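Local coordinates for periplasmic binding protein/LacI transcriptional regulator (Alkaliphilus metalliredigens, PDB 3CTP) that binds the sugar beta-D-xylulofuranose between its two domains and, as a LacI-family member, probably represses transcription by binding DNA, at residues 61-66 with 89-94; 211-216 with 236-241; 283-288 with 313-318. One frame throughout, in Å; residues are numbered along the deposited sequence.

Contact 1. Residues 61-66 with 89-94; sequences KTIGLM and KGYTLF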
loop_
_atom_site.group_PDB
_atom_site.type_symbol
_atom_site.label_atom_id
_atom_site.label_comp_id
_atom_site.label_asym_id
_atom_site.label_seq_id
_atom_site.Cartn_x
_atom_site.Cartn_y
_atom_site.Cartn_z
ATOM N N LYS A 61 -19.534 -13.148 12.433
ATOM C CA LYS A 61 -18.921 -12.010 13.075
ATOM C C LYS A 61 -17.881 -11.435 12.148
ATOM O O LYS A 61 -16.825 -11.024 12.595
ATOM C CB LYS A 61 -18.295 -12.395 14.420
ATOM C CG LYS A 61 -19.324 -12.931 15.405
ATOM C CD LYS A 61 -20.311 -11.832 15.775
ATOM C CE LYS A 61 -19.725 -10.867 16.812
ATOM N NZ LYS A 61 -20.829 -10.116 17.485
ATOM N N THR A 62 -18.206 -11.355 10.854
ATOM C CA THR A 62 -17.290 -10.755 9.890
ATOM C C THR A 62 -17.976 -9.616 9.145
ATOM O O THR A 62 -19.175 -9.715 8.809
ATOM C CB THR A 62 -16.743 -11.792 8.914
ATOM O OG1 THR A 62 -16.048 -12.802 9.670
ATOM C CG2 THR A 62 -15.746 -11.159 7.929
ATOM N N ILE A 63 -17.220 -8.542 8.940
ATOM C CA ILE A 63 -17.674 -7.375 8.179
ATOM C C ILE A 63 -16.869 -7.322 6.884
ATOM O O ILE A 63 -15.670 -7.623 6.880
ATOM C CB ILE A 63 -17.404 -6.102 8.980
ATOM C CG1 ILE A 63 -18.411 -6.049 10.118
ATOM C CG2 ILE A 63 -17.487 -4.859 8.078
ATOM C CD1 ILE A 63 -17.998 -5.144 11.298
ATOM N N GLY A 64 -17.516 -6.983 5.778
ATOM C CA GLY A 64 -16.783 -6.844 4.516
ATOM C C GLY A 64 -16.428 -5.391 4.320
ATOM O O GLY A 64 -17.304 -4.524 4.427
ATOM N N LEU A 65 -15.162 -5.108 4.085
ATOM C CA LEU A 65 -14.718 -3.741 3.814
ATOM C C LEU A 65 -14.315 -3.642 2.353
ATOM O O LEU A 65 -13.352 -4.294 1.936
ATOM C CB LEU A 65 -13.505 -3.385 4.676
ATOM C CG LEU A 65 -12.749 -2.082 4.345
ATOM C CD1 LEU A 65 -13.696 -0.860 4.433
ATOM C CD2 LEU A 65 -11.569 -1.860 5.270
ATOM N N MET A 66 -15.042 -2.844 1.577
ATOM C CA MET A 66 -14.649 -2.612 0.213
ATOM C C MET A 66 -13.690 -1.448 0.167
ATOM O O MET A 66 -13.996 -0.357 0.712
ATOM C CB MET A 66 -15.897 -2.446 -0.684
ATOM C CG MET A 66 -16.556 -3.904 -0.945
ATOM S SD MET A 66 -17.843 -3.978 -2.046
ATOM C CE MET A 66 -18.882 -2.730 -1.326
ATOM N N LYS A 89 -15.109 -4.558 18.767
ATOM C CA LYS A 89 -16.539 -4.862 18.813
ATOM C C LYS A 89 -16.818 -6.339 18.605
ATOM O O LYS A 89 -17.996 -6.741 18.604
ATOM C CB LYS A 89 -17.294 -4.075 17.719
ATOM C CG LYS A 89 -17.259 -2.558 17.891
ATOM C CD LYS A 89 -18.296 -2.118 18.932
ATOM C CE LYS A 89 -18.164 -0.643 19.295
ATOM N NZ LYS A 89 -18.096 0.262 18.114
ATOM N N GLY A 90 -15.759 -7.131 18.383
ATOM C CA GLY A 90 -15.883 -8.567 18.186
ATOM C C GLY A 90 -16.004 -9.065 16.751
ATOM O O GLY A 90 -16.428 -10.207 16.547
ATOM N N TYR A 91 -15.573 -8.256 15.772
ATOM C CA TYR A 91 -15.692 -8.629 14.354
ATOM C C TYR A 91 -14.329 -8.749 13.680
ATOM O O TYR A 91 -13.386 -8.012 14.015
ATOM C CB TYR A 91 -16.498 -7.567 13.589
ATOM C CG TYR A 91 -17.947 -7.543 13.989
ATOM C CD1 TYR A 91 -18.890 -8.252 13.265
ATOM C CD2 TYR A 91 -18.361 -6.840 15.122
ATOM C CE1 TYR A 91 -20.224 -8.232 13.627
ATOM C CE2 TYR A 91 -19.675 -6.838 15.505
ATOM C CZ TYR A 91 -20.609 -7.537 14.770
ATOM O OH TYR A 91 -21.935 -7.512 15.183
ATOM N N THR A 92 -14.238 -9.683 12.732
ATOM C CA THR A 92 -13.100 -9.719 11.808
ATOM C C THR A 92 -13.503 -9.039 10.494
ATOM O O THR A 92 -14.670 -8.720 10.302
ATOM C CB THR A 92 -12.693 -11.144 11.540
ATOM O OG1 THR A 92 -13.859 -11.934 11.316
ATOM C CG2 THR A 92 -12.022 -11.710 12.795
ATOM N N LEU A 93 -12.539 -8.789 9.605
ATOM C CA LEU A 93 -12.825 -8.113 8.333
ATOM C C LEU A 93 -12.352 -8.970 7.141
ATOM O O LEU A 93 -11.299 -9.603 7.206
ATOM C CB LEU A 93 -12.011 -6.829 8.222
ATOM C CG LEU A 93 -12.338 -5.556 8.953
ATOM C CD1 LEU A 93 -11.407 -4.468 8.410
ATOM C CD2 LEU A 93 -13.776 -5.202 8.687
ATOM N N PHE A 94 -13.134 -8.966 6.070
ATOM C CA PHE A 94 -12.673 -9.399 4.746
ATOM C C PHE A 94 -12.463 -8.127 3.942
ATOM O O PHE A 94 -13.373 -7.291 3.882
ATOM C CB PHE A 94 -13.744 -10.218 4.028
ATOM C CG PHE A 94 -13.938 -11.612 4.562
ATOM C CD1 PHE A 94 -12.890 -12.307 5.109
ATOM C CD2 PHE A 94 -15.162 -12.231 4.444
ATOM C CE1 PHE A 94 -13.069 -13.623 5.587
ATOM C CE2 PHE A 94 -15.344 -13.515 4.897
ATOM C CZ PHE A 94 -14.314 -14.202 5.479
HETATM O O HOH W 1 -14.727 -13.498 13.390
HETATM O O HOH W 2 -19.704 -8.629 19.119
#

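Contact 2. Residues 211-216 with 236-241; sequences QHDFQV and FVFNDI. With XLF (beta-D-xylulofuranose), chain C.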
loop_
_atom_site.group_PDB
_atom_site.type_symbol
_atom_site.label_atom_id
_atom_site.label_comp_id
_atom_site.label_asym_id
_atom_site.label_seq_id
_atom_site.Cartn_x
_atom_site.Cartn_y
_atom_site.Cartn_z
ATOM N N GLN A 211 -7.859 10.855 -14.295
ATOM C CA GLN A 211 -9.081 10.032 -14.394
ATOM C C GLN A 211 -9.100 8.838 -13.474
ATOM O O GLN A 211 -10.121 8.095 -13.402
ATOM C CB GLN A 211 -9.252 9.517 -15.832
ATOM C CG GLN A 211 -9.301 10.659 -16.846
ATOM C CD GLN A 211 -10.441 11.612 -16.571
ATOM O OE1 GLN A 211 -11.599 11.191 -16.479
ATOM N NE2 GLN A 211 -10.126 12.900 -16.436
ATOM N N HIS A 212 -7.984 8.622 -12.776
ATOM C CA HIS A 212 -7.859 7.478 -11.879
ATOM C C HIS A 212 -7.119 7.931 -10.625
ATOM O O HIS A 212 -6.332 8.875 -10.675
ATOM C CB HIS A 212 -7.001 6.373 -12.519
ATOM C CG HIS A 212 -7.539 5.873 -13.820
ATOM N ND1 HIS A 212 -7.190 6.433 -15.031
ATOM C CD2 HIS A 212 -8.400 4.866 -14.100
ATOM C CE1 HIS A 212 -7.815 5.790 -16.007
ATOM N NE2 HIS A 212 -8.552 4.830 -15.470
ATOM N N ASP A 213 -7.368 7.229 -9.524
ATOM C CA ASP A 213 -6.477 7.313 -8.364
ATOM C C ASP A 213 -5.168 6.628 -8.766
ATOM O O ASP A 213 -5.032 6.064 -9.866
ATOM C CB ASP A 213 -7.149 6.580 -7.183
ATOM C CG ASP A 213 -6.547 6.914 -5.831
ATOM O OD1 ASP A 213 -5.594 7.720 -5.754
ATOM O OD2 ASP A 213 -7.078 6.368 -4.834
ATOM N N PHE A 214 -4.197 6.645 -7.868
ATOM C CA PHE A 214 -2.902 6.011 -8.171
ATOM C C PHE A 214 -3.032 4.585 -8.692
ATOM O O PHE A 214 -3.770 3.737 -8.145
ATOM C CB PHE A 214 -2.038 5.954 -6.898
ATOM C CG PHE A 214 -0.696 5.304 -7.122
ATOM C CD1 PHE A 214 0.278 5.975 -7.845
ATOM C CD2 PHE A 214 -0.417 4.039 -6.622
ATOM C CE1 PHE A 214 1.545 5.374 -8.094
ATOM C CE2 PHE A 214 0.858 3.447 -6.854
ATOM C CZ PHE A 214 1.815 4.114 -7.583
ATOM N N GLN A 215 -2.295 4.305 -9.779
ATOM C CA GLN A 215 -2.115 2.961 -10.282
ATOM C C GLN A 215 -0.631 2.883 -10.587
ATOM O O GLN A 215 -0.015 3.899 -10.920
ATOM C CB GLN A 215 -2.824 2.794 -11.635
ATOM C CG GLN A 215 -4.342 2.933 -11.630
ATOM C CD GLN A 215 -4.936 2.795 -13.052
ATOM O OE1 GLN A 215 -5.669 1.852 -13.331
ATOM N NE2 GLN A 215 -4.590 3.724 -13.937
ATOM N N VAL A 216 -0.069 1.687 -10.509
ATOM C CA VAL A 216 1.356 1.536 -10.749
ATOM C C VAL A 216 1.716 2.022 -12.159
ATOM O O VAL A 216 2.797 2.589 -12.373
ATOM C CB VAL A 216 1.790 0.093 -10.525
ATOM C CG1 VAL A 216 3.239 -0.107 -10.943
ATOM C CG2 VAL A 216 1.612 -0.228 -9.038
ATOM N N PHE A 236 -1.742 22.225 -5.872
ATOM C CA PHE A 236 -2.505 21.414 -4.925
ATOM C C PHE A 236 -2.870 20.129 -5.661
ATOM O O PHE A 236 -3.504 20.186 -6.719
ATOM C CB PHE A 236 -3.793 22.176 -4.511
ATOM C CG PHE A 236 -4.789 21.360 -3.698
ATOM C CD1 PHE A 236 -4.363 20.476 -2.721
ATOM C CD2 PHE A 236 -6.173 21.545 -3.894
ATOM C CE1 PHE A 236 -5.295 19.730 -1.978
ATOM C CE2 PHE A 236 -7.121 20.793 -3.157
ATOM C CZ PHE A 236 -6.676 19.903 -2.181
ATOM N N VAL A 237 -2.444 18.986 -5.119
ATOM C CA VAL A 237 -2.759 17.698 -5.739
ATOM C C VAL A 237 -3.783 16.956 -4.893
ATOM O O VAL A 237 -3.721 16.977 -3.661
ATOM C CB VAL A 237 -1.493 16.823 -5.891
ATOM C CG1 VAL A 237 -1.834 15.593 -6.745
ATOM C CG2 VAL A 237 -0.357 17.621 -6.539
ATOM N N PHE A 238 -4.738 16.310 -5.553
ATOM C CA PHE A 238 -5.922 15.805 -4.845
ATOM C C PHE A 238 -5.656 14.784 -3.753
ATOM O O PHE A 238 -6.504 14.609 -2.867
ATOM C CB PHE A 238 -6.970 15.262 -5.843
ATOM C CG PHE A 238 -6.532 14.010 -6.584
ATOM C CD1 PHE A 238 -6.877 12.746 -6.100
ATOM C CD2 PHE A 238 -5.842 14.100 -7.787
ATOM C CE1 PHE A 238 -6.486 11.623 -6.799
ATOM C CE2 PHE A 238 -5.463 12.974 -8.497
ATOM C CZ PHE A 238 -5.794 11.731 -7.999
ATOM N N ASN A 239 -4.539 14.054 -3.809
ATOM C CA ASN A 239 -4.163 13.248 -2.646
ATOM C C ASN A 239 -2.677 13.048 -2.577
ATOM O O ASN A 239 -1.946 13.490 -3.472
ATOM C CB ASN A 239 -4.948 11.915 -2.558
ATOM C CG ASN A 239 -4.577 10.936 -3.630
ATOM O OD1 ASN A 239 -3.541 11.064 -4.260
ATOM N ND2 ASN A 239 -5.441 9.922 -3.852
ATOM N N ASP A 240 -2.212 12.485 -1.465
ATOM C CA ASP A 240 -0.778 12.415 -1.230
ATOM C C ASP A 240 -0.063 11.468 -2.185
ATOM O O ASP A 240 1.050 11.756 -2.610
ATOM C CB ASP A 240 -0.448 11.992 0.212
ATOM C CG ASP A 240 -0.783 13.060 1.233
ATOM O OD1 ASP A 240 -1.024 14.230 0.863
ATOM O OD2 ASP A 240 -0.781 12.710 2.443
ATOM N N ILE A 241 -0.682 10.329 -2.498
ATOM C CA ILE A 241 -0.000 9.381 -3.410
ATOM C C ILE A 241 0.101 9.968 -4.829
ATOM O O ILE A 241 1.140 9.832 -5.492
ATOM C CB ILE A 241 -0.640 7.955 -3.349
ATOM C CG1 ILE A 241 0.164 6.962 -4.195
ATOM C CG2 ILE A 241 -2.100 7.998 -3.726
ATOM C CD1 ILE A 241 1.550 6.702 -3.635
HETATM O O4 XLF C . -11.456 9.864 -2.645
HETATM C C4 XLF C . -10.383 10.594 -2.046
HETATM C C5 XLF C . -9.255 10.668 -3.065
HETATM O O5 XLF C . -8.229 9.793 -2.582
HETATM C C3 XLF C . -9.790 9.822 -0.878
HETATM O O3 XLF C . -10.128 10.421 0.380
HETATM C C2 XLF C . -8.318 9.925 -1.166
HETATM O O2 XLF C . -7.807 11.218 -0.780
HETATM C C1 XLF C . -7.514 8.815 -0.521
HETATM O O1 XLF C . -6.146 8.915 -0.944
#

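Contact 3. Residues 283-288 with 313-318; sequences NQPIEA and MEVKLI. With XLF (beta-D-xylulofuranose), chain C.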
loop_
_atom_site.group_PDB
_atom_site.type_symbol
_atom_site.label_atom_id
_atom_site.label_comp_id
_atom_site.label_asym_id
_atom_site.label_seq_id
_atom_site.Cartn_x
_atom_site.Cartn_y
_atom_site.Cartn_z
ATOM N N ASN A 283 -4.679 16.771 6.753
ATOM C CA ASN A 283 -4.936 15.550 7.492
ATOM C C ASN A 283 -6.367 15.059 7.407
ATOM O O ASN A 283 -7.284 15.793 7.773
ATOM C CB ASN A 283 -4.633 15.808 8.983
ATOM C CG ASN A 283 -4.702 14.554 9.822
ATOM O OD1 ASN A 283 -3.814 13.693 9.733
ATOM N ND2 ASN A 283 -5.745 14.443 10.667
ATOM N N GLN A 284 -6.562 13.804 6.969
ATOM C CA GLN A 284 -7.818 13.099 7.264
ATOM C C GLN A 284 -7.667 12.297 8.538
ATOM O O GLN A 284 -6.664 11.573 8.698
ATOM C CB GLN A 284 -8.175 12.114 6.140
ATOM C CG GLN A 284 -8.519 12.764 4.827
ATOM C CD GLN A 284 -9.322 11.824 3.951
ATOM O OE1 GLN A 284 -10.463 11.517 4.270
ATOM N NE2 GLN A 284 -8.749 11.399 2.811
ATOM N N PRO A 285 -8.626 12.433 9.470
ATOM C CA PRO A 285 -8.428 11.824 10.788
ATOM C C PRO A 285 -8.820 10.359 10.773
ATOM O O PRO A 285 -9.962 9.993 11.099
ATOM C CB PRO A 285 -9.365 12.628 11.698
ATOM C CG PRO A 285 -10.481 13.094 10.769
ATOM C CD PRO A 285 -9.795 13.337 9.419
ATOM N N ILE A 286 -7.876 9.517 10.347
ATOM C CA ILE A 286 -8.172 8.107 10.129
ATOM C C ILE A 286 -8.758 7.443 11.378
ATOM O O ILE A 286 -9.700 6.643 11.288
ATOM C CB ILE A 286 -6.896 7.360 9.650
ATOM C CG1 ILE A 286 -6.566 7.842 8.223
ATOM C CG2 ILE A 286 -7.114 5.869 9.661
ATOM C CD1 ILE A 286 -5.298 7.190 7.593
ATOM N N GLU A 287 -8.203 7.742 12.555
ATOM C CA GLU A 287 -8.739 7.098 13.761
ATOM C C GLU A 287 -10.208 7.475 13.983
ATOM O O GLU A 287 -11.051 6.605 14.311
ATOM C CB GLU A 287 -7.920 7.441 15.020
ATOM C CG GLU A 287 -6.530 6.820 15.008
ATOM C CD GLU A 287 -6.521 5.381 15.468
ATOM O OE1 GLU A 287 -7.437 4.981 16.225
ATOM O OE2 GLU A 287 -5.579 4.649 15.091
ATOM N N ALA A 288 -10.531 8.764 13.867
ATOM C CA ALA A 288 -11.931 9.178 14.043
ATOM C C ALA A 288 -12.837 8.598 12.951
ATOM O O ALA A 288 -13.987 8.213 13.221
ATOM C CB ALA A 288 -12.053 10.708 14.061
ATOM N N MET A 313 -15.955 14.485 9.405
ATOM C CA MET A 313 -14.879 14.682 10.386
ATOM C C MET A 313 -13.938 15.835 10.013
ATOM O O MET A 313 -13.579 16.030 8.858
ATOM C CB MET A 313 -13.995 13.408 10.553
ATOM C CG MET A 313 -14.643 12.103 11.018
ATOM S SD MET A 313 -15.496 12.167 12.628
ATOM C CE MET A 313 -16.991 12.144 11.763
ATOM N N GLU A 314 -13.501 16.574 11.028
ATOM C CA GLU A 314 -12.675 17.751 10.834
ATOM C C GLU A 314 -11.296 17.392 10.284
ATOM O O GLU A 314 -10.673 16.407 10.714
ATOM C CB GLU A 314 -12.507 18.426 12.213
ATOM C CG GLU A 314 -11.651 19.677 12.238
ATOM C CD GLU A 314 -11.583 20.313 13.626
ATOM O OE1 GLU A 314 -12.214 19.783 14.560
ATOM O OE2 GLU A 314 -10.878 21.331 13.782
ATOM N N VAL A 315 -10.810 18.244 9.378
ATOM C CA VAL A 315 -9.452 18.135 8.820
ATOM C C VAL A 315 -8.577 19.278 9.319
ATOM O O VAL A 315 -9.078 20.278 9.851
ATOM C CB VAL A 315 -9.469 18.131 7.265
ATOM C CG1 VAL A 315 -10.273 16.915 6.787
ATOM C CG2 VAL A 315 -10.076 19.406 6.738
ATOM N N LYS A 316 -7.272 19.128 9.156
ATOM C CA LYS A 316 -6.363 20.197 9.548
ATOM C C LYS A 316 -5.120 20.195 8.683
ATOM O O LYS A 316 -4.706 19.154 8.164
ATOM C CB LYS A 316 -5.957 20.023 10.999
ATOM C CG LYS A 316 -5.135 18.807 11.221
ATOM C CD LYS A 316 -4.852 18.550 12.702
ATOM C CE LYS A 316 -4.017 17.273 12.826
ATOM N NZ LYS A 316 -4.356 16.480 14.051
ATOM N N LEU A 317 -4.520 21.371 8.543
ATOM C CA LEU A 317 -3.306 21.525 7.751
ATOM C C LEU A 317 -2.102 20.942 8.481
ATOM O O LEU A 317 -1.919 21.193 9.690
ATOM C CB LEU A 317 -3.077 23.019 7.522
ATOM C CG LEU A 317 -1.748 23.384 6.887
ATOM C CD1 LEU A 317 -1.809 22.958 5.431
ATOM C CD2 LEU A 317 -1.564 24.894 6.993
ATOM N N ILE A 318 -1.290 20.163 7.760
ATOM C CA ILE A 318 -0.027 19.643 8.305
ATOM C C ILE A 318 1.098 20.271 7.480
ATOM O O ILE A 318 1.283 19.930 6.302
ATOM C CB ILE A 318 0.064 18.107 8.175
ATOM C CG1 ILE A 318 -1.160 17.429 8.791
ATOM C CG2 ILE A 318 1.400 17.585 8.768
ATOM C CD1 ILE A 318 -1.307 17.633 10.266
HETATM O O4 XLF C . -11.456 9.864 -2.645
HETATM C C4 XLF C . -10.383 10.594 -2.046
HETATM C C5 XLF C . -9.255 10.668 -3.065
HETATM O O5 XLF C . -8.229 9.793 -2.582
HETATM C C3 XLF C . -9.790 9.822 -0.878
HETATM O O3 XLF C . -10.128 10.421 0.380
HETATM C C2 XLF C . -8.318 9.925 -1.166
HETATM O O2 XLF C . -7.807 11.218 -0.780
HETATM C C1 XLF C . -7.514 8.815 -0.521
HETATM O O1 XLF C . -6.146 8.915 -0.944
HETATM O O HOH W 3 -7.906 16.338 11.385
#

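Contact 1. Residues 61-66 with 89-94
Different first torsions bring the hydroxyls of Thr62 and Thr92 together: OG1 of Thr62 sits anti to the carbonyl carbon (chi1 -60°), whereas OG1 of Thr92 stands between the backbone N and the carbonyl carbon (chi1 44°), and the two oxygens share a hydrogen bond. They lie in the first pair of a parallel ladder joining strands 62-67 and 92-97, the two strands of a right-handed beta-alpha-beta unit with helix 73-88 as its crossover. The rungs alternate in direction: Thr92 N bonds Lys61 O, Ile63 N bonds Thr92 O, Phe94 N bonds Ile63 O, and Leu65 N closes on Phe94 O at 2.8 Å.

On the threonine face, CG2 of Thr62 covers one face of the Phe94 ring, 3.8 Å from the centroid and offset toward the rim. This CH-pi contact belongs to the dimer interface: Phe94 stacks on Phe94 of the second subunit, and Val111 of that subunit packs on Thr62 as well. On the face carrying Ile63 and Leu93, CD2 of Leu93 nestles 3.7 Å from CB of Ile63, while CD1 of Leu93 reaches CD2 of Leu65; helix 73-88 covers the leucines through Ile82. Ile63 CD1 comes in obliquely on Tyr91, 3.6 Å from CG.

At the helix exit Gly90 takes a positive phi (93°) in a Schellman motif, and the chain turns into the strand beside Lys61. The bent lysine chain lays CE over one face of the Tyr91 ring, 4.1 Å from its centroid, and NZ makes an off-centre cation-pi contact with the same ring. A water accepts from Lys61 NZ and donates to Lys89 O, 2.6 Å away.

Contact 2. Residues 211-216 with 236-241
Phe214 and Ile241 mark the nearest backbone approach, CA to CA 6.5 Å, where the irregular loop 211-216 passes the turn from strand 234-237 into helix 240-252. A polar bridge joins the loop to the turn. Asn239 ND2 donates to Asp213 OD1 at 2.9 Å, while Phe214 N gives the same oxygen a second bond of 2.8 Å; the two donors arrive from opposite faces of the carboxylate plane and grip OD1 between them. The acceptor lies only 3° out of the Asn239 amide plane. Asp213 OD2 forms a salt bridge with Arg124 and accepts a hydrogen bond from Asn72, so the carboxylate links the two domains and its negative charge is probably stabilised.

Beside this, CG1 of Ile241, anti to its backbone N (chi1 -175°), rests over one face of the Phe214 ring, 3.5 Å from CG. Phe270 of the second subunit also meets that ring.

Asn239 is the helix N-cap, with OD1 accepting from Ala242 N. Its ND2 also donates to O5 of beta-D-xylulofuranose at 3.1 Å, which makes this strand-to-helix turn part of the ligand pocket in the cleft of a periplasmic-binding-protein-like fold.

Contact 3. Residues 283-288 with 313-318
Asn283 lies alongside Lys316, both side chains pointing the same way, with CB of Asn283 3.8 Å from CG of Lys316. They meet where strand 281-283, an outermost strand of the seven-stranded mixed sheet in this chain, runs antiparallel to strand 311-318. Asn283 N donates to Lys316 O at 2.8 Å. CG1 of Ile318 also comes within 3.8 Å of CB of Asn283.

Beyond this bond the contact is largely packing. The carbonyl O of Asn283 faces CB of Val315 at 3.2 Å and, like Lys316 N, is buried without a polar partner. Pro285, the centre of an inverse gamma turn and N-cap of helix 286-302, sets CG against residues 313-314, 3.5 Å from CB of Met313 and close to Glu314 O. The methionine bends at chi2 and chi3, and its SD touches CB of Ala288 in the first turn of the helix.

Gln284 turns away from this packing toward the ligand pocket. Its NE2 donates to O3 of beta-D-xylulofuranose at 3.0 Å and also bonds Asp267, while OE1 is held by Ser154. Asn283 in turn has its amide fixed at both ends: OD1 accepts from Asn268 ND2, and ND2 donates to a water, 3.0 Å away, that passes a hydrogen bond on to Glu314 O.

Overall arrangement
From the N terminus, contact 1 closes first, around helix 73-88, and builds the dimer-facing border of the mixed sheet. Contact 2 follows, closing the segment that leads from strand 206-209 to strand 234-237 and tying the loop after strand 206-209 to the start of helix 240-252 beside the sugar. Contact 3 comes last, around helix 286-302, at the opposite border of the mixed sheet. The three loops run in series, neither nested nor crossed. Contacts 1 and 3 share that sheet, with centres about 24 Å apart, while contacts 2 and 3, whose nearest atoms are about 7 Å apart, meet the same sugar. Contacts 1 and 2 both reach the second subunit.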